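PDB 4H40: putative cell adhesion protein from Bacteroides fragilis, which is of unknown detailed function but, as a fimbrillin-like pilus protein, probably serves as a building block of fimbriae and in cell adhesion. Local coordinates for residues T114-I119 against T150-V155; D17-G22 against V169-L174; R118-A123 against F219-G224. All blocks are in the same frame, centred on the assembly; numbering follows the deposited sequence.

Interaction 1. Residues T114-I119 against T150-V155; sequences TYYFRI and TAMTAV
Tyr115 and Val155 hold each other by two backbone hydrogen bonds: Tyr115 N gives to Val155 O at 2.9 Å, and Val155 N returns to Tyr115 O at 2.8 Å. A longer bond follows, Phe117 N to Thr153 O at 3.2 Å. Between them Tyr116 and Ala154 form a non-hydrogen-bonded antiparallel pair, and Ala154 CA adds a C-H...O contact to Tyr115 O.

Tyr116 and Ala154 share one face of the sheet. The ring of Tyr116 meets Ala154 CB through CE1, 4.0 Å away, and the methyl CE of the selenomethionine Met152 through CD1. This is a Met-aromatic contact, SE lying 5.0 Å from the Tyr116 ring centroid, 54° off the ring normal. With CG anti to the backbone N (chi1 174°), Met152 sets CG against Phe117 O; further along its chain SE arrives at the edge of the Arg118 guanidinium, near its plane, 3.4 Å from Arg118 NE, while Arg118 NH2 forms a salt bridge with Asp145.

On the other face Phe117 crosses Val155 at about a right angle, its CD1 3.8 Å from Val155 CG1, and Leu172 and Leu174 cover this side.

The arrangement is an antiparallel pairing of neighbouring strands, in keeping with the all-beta architecture of fimbrillin-like domains in the transthyretin clan.

Interaction 2. Residues D17-G22 against V169-L174; sequences DPVAGG and VQTLYL
Asp17, Pro18 and Val19 run beside Thr171, Leu172 and Tyr173 as a parallel beta pair, with strand 14-19 in the middle of a small mixed sheet between strands 108-110 and 169-173. The N-to-C directions of the short segments 17-19 and 169-173 differ by 23°.

Four backbone hydrogen bonds carry it, alternating in the manner of parallel strands. Asp17 N gives to Gln170 O, Leu172 N to Asp17 O and Val19 N to Leu172 O (2.8 Å). The fourth, Leu174 N to Val19 O at 2.9 Å, continues the pairing into the loop after strand 169-173.

The apolar contacts divide by face. Pro18 CB approaches Leu172 CD2 at 4.2 Å and also Leu174 CD2, on the side where both leucines pack on Phe117 and Leu59. On the opposite face, Val19 and Tyr173 run alongside each other in the same direction. Val19 CG1, anti to the backbone N (chi1 163°), comes within 3.8 Å of Tyr173 CD1, while its other branch, CG2, meets Thr171 CG2 at 3.6 Å.

C-H...O contacts fill in between the bonds: Pro18 CA makes one to Leu172 O, and past the end of the strand Gly21 CA lies 3.2 Å from Leu174 O.

Interaction 3. Residues R118-A123 against F219-G224; sequences RILSPA and FDWVNG
Arg118, in the last part of strand 113-121, faces Trp221 in the single 3-10 turn 221-223. No backbone hydrogen bond joins the two segments, and the nearest CA atoms, those of Arg118 and Val222, are 7.9 Å apart. The turn is closed by its own bonds, Asn223 N to Asp220 O and Gly224 N to Trp221 O.

Side chains therefore bridge the distance. Trp221 CB points toward the strand and CG is anti to the backbone N (chi1 -171°); the indole continues to Arg118 and Leu120. Arg118 runs antiparallel to the indole over one face. Its CD sits above the six-membered ring, 3.6 Å from the centroid, as a CH-pi contact, and CZ lies 4.3 Å from the centroid of the five-membered ring, over its face, in a cation-pi interaction. The guanidinium does not stack flat: its plane stands 75° from that of the indole, with NH1 directed at the ring. NH2 also pairs with Asp145 in a salt bridge. Trp221 O lies 3.4 Å above the guanidinium plane, over its centre, where its partial negative charge would be expected to complement the cation. Leu120 comes tip to tip with the indole, CD2 3.6 Å from Trp221 CH2.

Strand 113-121 has strands 56-62 and 141-142 as neighbours: Tyr62 touches Arg118 and Val222, Ala142 touches Leu120 and Trp221, and Phe131 meets the Trp221 ring with the planes at about 50°.

Overall arrangement
From the N terminus, strand 14-19 comes first, and interaction 2 closes a long loop by pairing it with residues 169-174. Nested inside that loop, interaction 1 brings 150-155 back onto strand 113-121. Interaction 3 starts from the same strand, sharing Arg118 and Ile119 with interaction 1, but reaches forward to 219-224 and so crosses interaction 2. Phe117 and Val155 pack on Leu172, and Ile119 CD1 meets Leu174 CD2 at 3.8 Å, so strand 169-173 and the residue after it pack on the Phe117 and Ile119 side of strand 113-121. On the side of Arg118, Met152 CE touches Val222 O, joining the 219-224 loop to the residues that lead into strand 153-157.

Interaction 1. Residues T114-I119 against T150-V155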
loop_
_atom_site.group_PDB
_atom_site.type_symbol
_atom_site.label_atom_id
_atom_site.label_comp_id
_atom_site.label_asym_id
_atom_site.label_seq_id
_atom_site.Cartn_x
_atom_site.Cartn_y
_atom_site.Cartn_z
ATOM N N THR B 114 -4.849 -12.621 -50.285
ATOM C CA THR B 114 -4.163 -12.173 -49.078
ATOM C C THR B 114 -5.192 -11.524 -48.183
ATOM O O THR B 114 -5.948 -10.649 -48.616
ATOM C CB THR B 114 -2.965 -11.265 -49.399
ATOM O OG1 THR B 114 -2.133 -11.915 -50.368
ATOM C CG2 THR B 114 -2.135 -10.925 -48.158
ATOM N N TYR B 115 -5.213 -11.982 -46.929
ATOM C CA TYR B 115 -6.134 -11.567 -45.879
ATOM C C TYR B 115 -5.418 -11.238 -44.568
ATOM O O TYR B 115 -4.423 -11.875 -44.227
ATOM C CB TYR B 115 -7.153 -12.696 -45.594
ATOM C CG TYR B 115 -7.925 -13.175 -46.799
ATOM C CD1 TYR B 115 -9.124 -12.571 -47.168
ATOM C CD2 TYR B 115 -7.470 -14.247 -47.561
ATOM C CE1 TYR B 115 -9.840 -13.010 -48.284
ATOM C CE2 TYR B 115 -8.174 -14.691 -48.680
ATOM C CZ TYR B 115 -9.364 -14.076 -49.035
ATOM O OH TYR B 115 -10.064 -14.524 -50.132
ATOM N N TYR B 116 -5.964 -10.281 -43.813
ATOM C CA TYR B 116 -5.504 -9.938 -42.471
ATOM C C TYR B 116 -6.408 -10.652 -41.512
ATOM O O TYR B 116 -7.584 -10.827 -41.822
ATOM C CB TYR B 116 -5.556 -8.424 -42.229
ATOM C CG TYR B 116 -4.437 -7.659 -42.898
ATOM C CD1 TYR B 116 -3.172 -7.588 -42.319
ATOM C CD2 TYR B 116 -4.653 -6.964 -44.084
ATOM C CE1 TYR B 116 -2.141 -6.870 -42.921
ATOM C CE2 TYR B 116 -3.634 -6.232 -44.689
ATOM C CZ TYR B 116 -2.377 -6.191 -44.106
ATOM O OH TYR B 116 -1.360 -5.476 -44.692
ATOM N N PHE B 117 -5.899 -11.089 -40.367
ATOM C CA PHE B 117 -6.785 -11.752 -39.424
ATOM C C PHE B 117 -6.439 -11.376 -37.991
ATOM O O PHE B 117 -5.274 -11.176 -37.637
ATOM C CB PHE B 117 -6.852 -13.293 -39.628
ATOM C CG PHE B 117 -5.570 -14.063 -39.412
ATOM C CD1 PHE B 117 -4.656 -14.225 -40.442
ATOM C CD2 PHE B 117 -5.286 -14.645 -38.178
ATOM C CE1 PHE B 117 -3.448 -14.912 -40.231
ATOM C CE2 PHE B 117 -4.081 -15.342 -37.968
ATOM C CZ PHE B 117 -3.173 -15.476 -39.000
ATOM N N ARG B 118 -7.492 -11.235 -37.184
ATOM C CA ARG B 118 -7.422 -10.925 -35.760
ATOM C C ARG B 118 -8.144 -12.015 -34.989
ATOM O O ARG B 118 -8.985 -12.728 -35.555
ATOM C CB ARG B 118 -8.013 -9.540 -35.443
ATOM C CG ARG B 118 -7.350 -8.408 -36.193
ATOM C CD ARG B 118 -7.513 -7.098 -35.474
ATOM N NE ARG B 118 -6.285 -6.327 -35.607
ATOM C CZ ARG B 118 -5.625 -5.768 -34.602
ATOM N NH1 ARG B 118 -6.102 -5.826 -33.370
ATOM N NH2 ARG B 118 -4.499 -5.122 -34.825
ATOM N N ILE B 119 -7.783 -12.175 -33.709
ATOM C CA ILE B 119 -8.359 -13.184 -32.819
ATOM C C ILE B 119 -8.897 -12.511 -31.589
ATOM O O ILE B 119 -8.316 -11.536 -31.108
ATOM C CB ILE B 119 -7.344 -14.313 -32.404
ATOM C CG1 ILE B 119 -6.294 -14.685 -33.483
ATOM C CG2 ILE B 119 -8.038 -15.536 -31.771
ATOM C CD1 ILE B 119 -6.812 -15.341 -34.688
ATOM N N THR B 150 2.403 -10.633 -30.689
ATOM C CA THR B 150 0.942 -10.696 -30.673
ATOM C C THR B 150 0.276 -9.838 -31.772
ATOM O O THR B 150 -0.950 -9.900 -31.945
ATOM C CB THR B 150 0.426 -10.268 -29.283
ATOM O OG1 THR B 150 0.756 -8.899 -29.038
ATOM C CG2 THR B 150 0.975 -11.122 -28.178
ATOM N N ALA B 151 1.078 -9.063 -32.526
ATOM C CA ALA B 151 0.607 -8.196 -33.615
ATOM C C ALA B 151 -0.073 -8.996 -34.704
ATOM O O ALA B 151 0.266 -10.169 -34.927
ATOM C CB ALA B 151 1.766 -7.408 -34.198
HETATM N N MSE B 152 -1.046 -8.349 -35.370
HETATM C CA MSE B 152 -1.855 -8.881 -36.460
HETATM C C MSE B 152 -0.979 -9.311 -37.629
HETATM O O MSE B 152 -0.023 -8.619 -37.985
HETATM C CB MSE B 152 -2.879 -7.825 -36.907
HETATM C CG MSE B 152 -3.676 -8.219 -38.136
HETATM SE SE MSE B 152 -4.942 -6.867 -38.702
HETATM C CE MSE B 152 -3.706 -5.430 -39.111
ATOM N N THR B 153 -1.318 -10.461 -38.225
ATOM C CA THR B 153 -0.592 -11.012 -39.360
ATOM C C THR B 153 -1.497 -11.169 -40.561
ATOM O O THR B 153 -2.727 -11.166 -40.457
ATOM C CB THR B 153 0.075 -12.351 -38.994
ATOM O OG1 THR B 153 -0.857 -13.194 -38.308
ATOM C CG2 THR B 153 1.316 -12.159 -38.153
ATOM N N ALA B 154 -0.861 -11.263 -41.721
ATOM C CA ALA B 154 -1.517 -11.507 -42.989
ATOM C C ALA B 154 -1.237 -12.943 -43.411
ATOM O O ALA B 154 -0.219 -13.532 -43.013
ATOM C CB ALA B 154 -1.030 -10.522 -44.036
ATOM N N VAL B 155 -2.166 -13.521 -44.173
ATOM C CA VAL B 155 -2.065 -14.881 -44.710
ATOM C C VAL B 155 -2.389 -14.842 -46.192
ATOM O O VAL B 155 -3.308 -14.130 -46.601
ATOM C CB VAL B 155 -2.949 -15.909 -43.936
ATOM C CG1 VAL B 155 -4.442 -15.542 -43.959
ATOM C CG2 VAL B 155 -2.713 -17.340 -44.434
#

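Interaction 2. Residues D17-G22 against V169-L174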
loop_
_atom_site.group_PDB
_atom_site.type_symbol
_atom_site.label_atom_id
_atom_site.label_comp_id
_atom_site.label_asym_id
_atom_site.label_seq_id
_atom_site.Cartn_x
_atom_site.Cartn_y
_atom_site.Cartn_z
ATOM N N ASP B 17 -7.619 -24.755 -41.699
ATOM C CA ASP B 17 -7.302 -25.523 -40.497
ATOM C C ASP B 17 -6.439 -24.628 -39.561
ATOM O O ASP B 17 -5.216 -24.537 -39.737
ATOM C CB ASP B 17 -6.605 -26.864 -40.867
ATOM C CG ASP B 17 -5.995 -27.638 -39.698
ATOM O OD1 ASP B 17 -6.739 -27.946 -38.725
ATOM O OD2 ASP B 17 -4.773 -27.938 -39.757
ATOM N N PRO B 18 -7.057 -23.898 -38.615
ATOM C CA PRO B 18 -6.265 -23.014 -37.759
ATOM C C PRO B 18 -5.554 -23.786 -36.650
ATOM O O PRO B 18 -6.098 -24.748 -36.097
ATOM C CB PRO B 18 -7.290 -22.016 -37.225
ATOM C CG PRO B 18 -8.561 -22.732 -37.258
ATOM C CD PRO B 18 -8.491 -23.819 -38.291
ATOM N N VAL B 19 -4.317 -23.375 -36.353
ATOM C CA VAL B 19 -3.480 -23.994 -35.329
ATOM C C VAL B 19 -3.228 -22.949 -34.239
ATOM O O VAL B 19 -2.695 -21.874 -34.522
ATOM C CB VAL B 19 -2.188 -24.590 -35.957
ATOM C CG1 VAL B 19 -1.106 -24.860 -34.915
ATOM C CG2 VAL B 19 -2.517 -25.867 -36.727
ATOM N N ALA B 20 -3.668 -23.269 -33.007
ATOM C CA ALA B 20 -3.550 -22.424 -31.813
ATOM C C ALA B 20 -2.109 -21.977 -31.548
ATOM O O ALA B 20 -1.176 -22.780 -31.672
ATOM C CB ALA B 20 -4.085 -23.166 -30.593
ATOM N N GLY B 21 -1.956 -20.698 -31.200
ATOM C CA GLY B 21 -0.660 -20.102 -30.913
ATOM C C GLY B 21 -0.431 -19.823 -29.447
ATOM O O GLY B 21 0.629 -19.318 -29.074
ATOM N N GLY B 22 -1.425 -20.155 -28.625
ATOM C CA GLY B 22 -1.397 -19.988 -27.181
ATOM C C GLY B 22 -1.711 -18.585 -26.717
ATOM O O GLY B 22 -2.287 -17.788 -27.462
ATOM N N VAL B 169 -6.484 -27.822 -48.953
ATOM C CA VAL B 169 -6.562 -27.244 -47.589
ATOM C C VAL B 169 -5.311 -26.406 -47.252
ATOM O O VAL B 169 -4.251 -26.583 -47.866
ATOM C CB VAL B 169 -6.819 -28.291 -46.462
ATOM C CG1 VAL B 169 -7.963 -29.234 -46.815
ATOM C CG2 VAL B 169 -5.555 -29.072 -46.106
ATOM N N GLN B 170 -5.437 -25.521 -46.251
ATOM C CA GLN B 170 -4.329 -24.687 -45.791
ATOM C C GLN B 170 -4.336 -24.564 -44.282
ATOM O O GLN B 170 -5.395 -24.413 -43.674
ATOM C CB GLN B 170 -4.349 -23.297 -46.442
ATOM C CG GLN B 170 -2.979 -22.617 -46.440
ATOM C CD GLN B 170 -2.900 -21.475 -47.405
ATOM O OE1 GLN B 170 -2.972 -21.651 -48.625
ATOM N NE2 GLN B 170 -2.713 -20.279 -46.880
ATOM N N THR B 171 -3.144 -24.640 -43.683
ATOM C CA THR B 171 -2.969 -24.517 -42.241
ATOM C C THR B 171 -2.707 -23.047 -41.925
ATOM O O THR B 171 -1.803 -22.427 -42.496
ATOM C CB THR B 171 -1.864 -25.466 -41.726
ATOM O OG1 THR B 171 -2.139 -26.808 -42.162
ATOM C CG2 THR B 171 -1.734 -25.446 -40.223
ATOM N N LEU B 172 -3.533 -22.490 -41.039
ATOM C CA LEU B 172 -3.443 -21.110 -40.577
ATOM C C LEU B 172 -2.798 -21.098 -39.199
ATOM O O LEU B 172 -3.432 -21.473 -38.216
ATOM C CB LEU B 172 -4.849 -20.482 -40.547
ATOM C CG LEU B 172 -4.954 -19.012 -40.154
ATOM C CD1 LEU B 172 -4.670 -18.125 -41.318
ATOM C CD2 LEU B 172 -6.330 -18.704 -39.661
ATOM N N TYR B 173 -1.523 -20.713 -39.132
ATOM C CA TYR B 173 -0.805 -20.659 -37.858
ATOM C C TYR B 173 -1.147 -19.341 -37.140
ATOM O O TYR B 173 -0.848 -18.239 -37.640
ATOM C CB TYR B 173 0.712 -20.847 -38.067
ATOM C CG TYR B 173 1.083 -22.255 -38.482
ATOM C CD1 TYR B 173 1.219 -23.269 -37.535
ATOM C CD2 TYR B 173 1.294 -22.577 -39.821
ATOM C CE1 TYR B 173 1.550 -24.572 -37.910
ATOM C CE2 TYR B 173 1.629 -23.877 -40.210
ATOM C CZ TYR B 173 1.752 -24.875 -39.250
ATOM O OH TYR B 173 2.082 -26.170 -39.609
ATOM N N LEU B 174 -1.827 -19.470 -35.986
ATOM C CA LEU B 174 -2.278 -18.329 -35.213
ATOM C C LEU B 174 -1.181 -17.797 -34.341
ATOM O O LEU B 174 -0.483 -18.588 -33.701
ATOM C CB LEU B 174 -3.498 -18.663 -34.340
ATOM C CG LEU B 174 -4.775 -19.148 -35.010
ATOM C CD1 LEU B 174 -5.903 -19.051 -34.059
ATOM C CD2 LEU B 174 -5.113 -18.342 -36.225
#

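Interaction 3. Residues R118-A123 against F219-G224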
loop_
_atom_site.group_PDB
_atom_site.type_symbol
_atom_site.label_atom_id
_atom_site.label_comp_id
_atom_site.label_asym_id
_atom_site.label_seq_id
_atom_site.Cartn_x
_atom_site.Cartn_y
_atom_site.Cartn_z
ATOM N N ARG B 118 -7.492 -11.235 -37.184
ATOM C CA ARG B 118 -7.422 -10.925 -35.760
ATOM C C ARG B 118 -8.144 -12.015 -34.989
ATOM O O ARG B 118 -8.985 -12.728 -35.555
ATOM C CB ARG B 118 -8.013 -9.540 -35.443
ATOM C CG ARG B 118 -7.350 -8.408 -36.193
ATOM C CD ARG B 118 -7.513 -7.098 -35.474
ATOM N NE ARG B 118 -6.285 -6.327 -35.607
ATOM C CZ ARG B 118 -5.625 -5.768 -34.602
ATOM N NH1 ARG B 118 -6.102 -5.826 -33.370
ATOM N NH2 ARG B 118 -4.499 -5.122 -34.825
ATOM N N ILE B 119 -7.783 -12.175 -33.709
ATOM C CA ILE B 119 -8.359 -13.184 -32.819
ATOM C C ILE B 119 -8.897 -12.511 -31.589
ATOM O O ILE B 119 -8.316 -11.536 -31.108
ATOM C CB ILE B 119 -7.344 -14.313 -32.404
ATOM C CG1 ILE B 119 -6.294 -14.685 -33.483
ATOM C CG2 ILE B 119 -8.038 -15.536 -31.771
ATOM C CD1 ILE B 119 -6.812 -15.341 -34.688
ATOM N N LEU B 120 -9.981 -13.078 -31.062
ATOM C CA LEU B 120 -10.657 -12.707 -29.820
ATOM C C LEU B 120 -10.975 -13.972 -29.059
ATOM O O LEU B 120 -11.340 -14.981 -29.677
ATOM C CB LEU B 120 -11.955 -11.930 -30.091
ATOM C CG LEU B 120 -11.842 -10.612 -30.808
ATOM C CD1 LEU B 120 -13.081 -10.342 -31.570
ATOM C CD2 LEU B 120 -11.568 -9.469 -29.852
ATOM N N SER B 121 -10.864 -13.927 -27.732
ATOM C CA SER B 121 -11.228 -15.056 -26.878
ATOM C C SER B 121 -11.728 -14.509 -25.548
ATOM O O SER B 121 -10.979 -13.776 -24.889
ATOM C CB SER B 121 -10.074 -16.036 -26.691
ATOM O OG SER B 121 -10.507 -17.146 -25.924
ATOM N N PRO B 122 -13.009 -14.741 -25.169
ATOM C CA PRO B 122 -14.048 -15.568 -25.832
ATOM C C PRO B 122 -14.454 -15.078 -27.227
ATOM O O PRO B 122 -14.212 -13.918 -27.573
ATOM C CB PRO B 122 -15.243 -15.467 -24.867
ATOM C CG PRO B 122 -14.633 -15.148 -23.542
ATOM C CD PRO B 122 -13.509 -14.214 -23.882
ATOM N N ALA B 123 -15.099 -15.972 -28.018
ATOM C CA ALA B 123 -15.551 -15.682 -29.384
ATOM C C ALA B 123 -16.759 -14.733 -29.380
ATOM O O ALA B 123 -17.814 -15.052 -29.948
ATOM C CB ALA B 123 -15.880 -16.979 -30.119
ATOM N N PHE B 219 -13.616 3.613 -32.672
ATOM C CA PHE B 219 -12.496 2.772 -32.286
ATOM C C PHE B 219 -12.073 1.958 -33.509
ATOM O O PHE B 219 -12.836 1.103 -33.976
ATOM C CB PHE B 219 -12.973 1.867 -31.131
ATOM C CG PHE B 219 -11.920 1.080 -30.403
ATOM C CD1 PHE B 219 -11.622 -0.223 -30.776
ATOM C CD2 PHE B 219 -11.260 1.622 -29.311
ATOM C CE1 PHE B 219 -10.665 -0.961 -30.084
ATOM C CE2 PHE B 219 -10.304 0.883 -28.620
ATOM C CZ PHE B 219 -10.014 -0.404 -29.012
ATOM N N ASP B 220 -10.881 2.244 -34.053
ATOM C CA ASP B 220 -10.413 1.553 -35.255
ATOM C C ASP B 220 -9.414 0.467 -34.841
ATOM O O ASP B 220 -8.203 0.634 -34.966
ATOM C CB ASP B 220 -9.820 2.574 -36.251
ATOM C CG ASP B 220 -9.524 2.064 -37.654
ATOM O OD1 ASP B 220 -10.085 1.006 -38.042
ATOM O OD2 ASP B 220 -8.785 2.757 -38.388
ATOM N N TRP B 221 -9.946 -0.639 -34.309
ATOM C CA TRP B 221 -9.168 -1.753 -33.783
ATOM C C TRP B 221 -8.187 -2.361 -34.801
ATOM O O TRP B 221 -7.044 -2.615 -34.442
ATOM C CB TRP B 221 -10.100 -2.848 -33.243
ATOM C CG TRP B 221 -9.380 -3.933 -32.501
ATOM C CD1 TRP B 221 -8.415 -3.778 -31.546
ATOM C CD2 TRP B 221 -9.564 -5.347 -32.663
ATOM N NE1 TRP B 221 -7.990 -5.005 -31.102
ATOM C CE2 TRP B 221 -8.684 -5.988 -31.762
ATOM C CE3 TRP B 221 -10.421 -6.132 -33.445
ATOM C CZ2 TRP B 221 -8.594 -7.382 -31.666
ATOM C CZ3 TRP B 221 -10.351 -7.512 -33.328
ATOM C CH2 TRP B 221 -9.441 -8.123 -32.451
ATOM N N VAL B 222 -8.616 -2.561 -36.055
ATOM C CA VAL B 222 -7.797 -3.162 -37.115
ATOM C C VAL B 222 -6.527 -2.302 -37.457
ATOM O O VAL B 222 -5.533 -2.844 -37.958
ATOM C CB VAL B 222 -8.660 -3.462 -38.362
ATOM C CG1 VAL B 222 -9.117 -2.189 -39.061
ATOM C CG2 VAL B 222 -7.947 -4.403 -39.324
ATOM N N ASN B 223 -6.544 -0.995 -37.156
ATOM C CA ASN B 223 -5.390 -0.158 -37.453
ATOM C C ASN B 223 -4.534 0.149 -36.200
ATOM O O ASN B 223 -3.600 0.949 -36.287
ATOM C CB ASN B 223 -5.820 1.106 -38.167
ATOM C CG ASN B 223 -6.170 0.840 -39.612
ATOM O OD1 ASN B 223 -7.343 0.733 -39.975
ATOM N ND2 ASN B 223 -5.158 0.676 -40.461
ATOM N N GLY B 224 -4.818 -0.528 -35.083
ATOM C CA GLY B 224 -4.024 -0.417 -33.860
ATOM C C GLY B 224 -4.619 0.232 -32.619
ATOM O O GLY B 224 -3.902 0.387 -31.624
#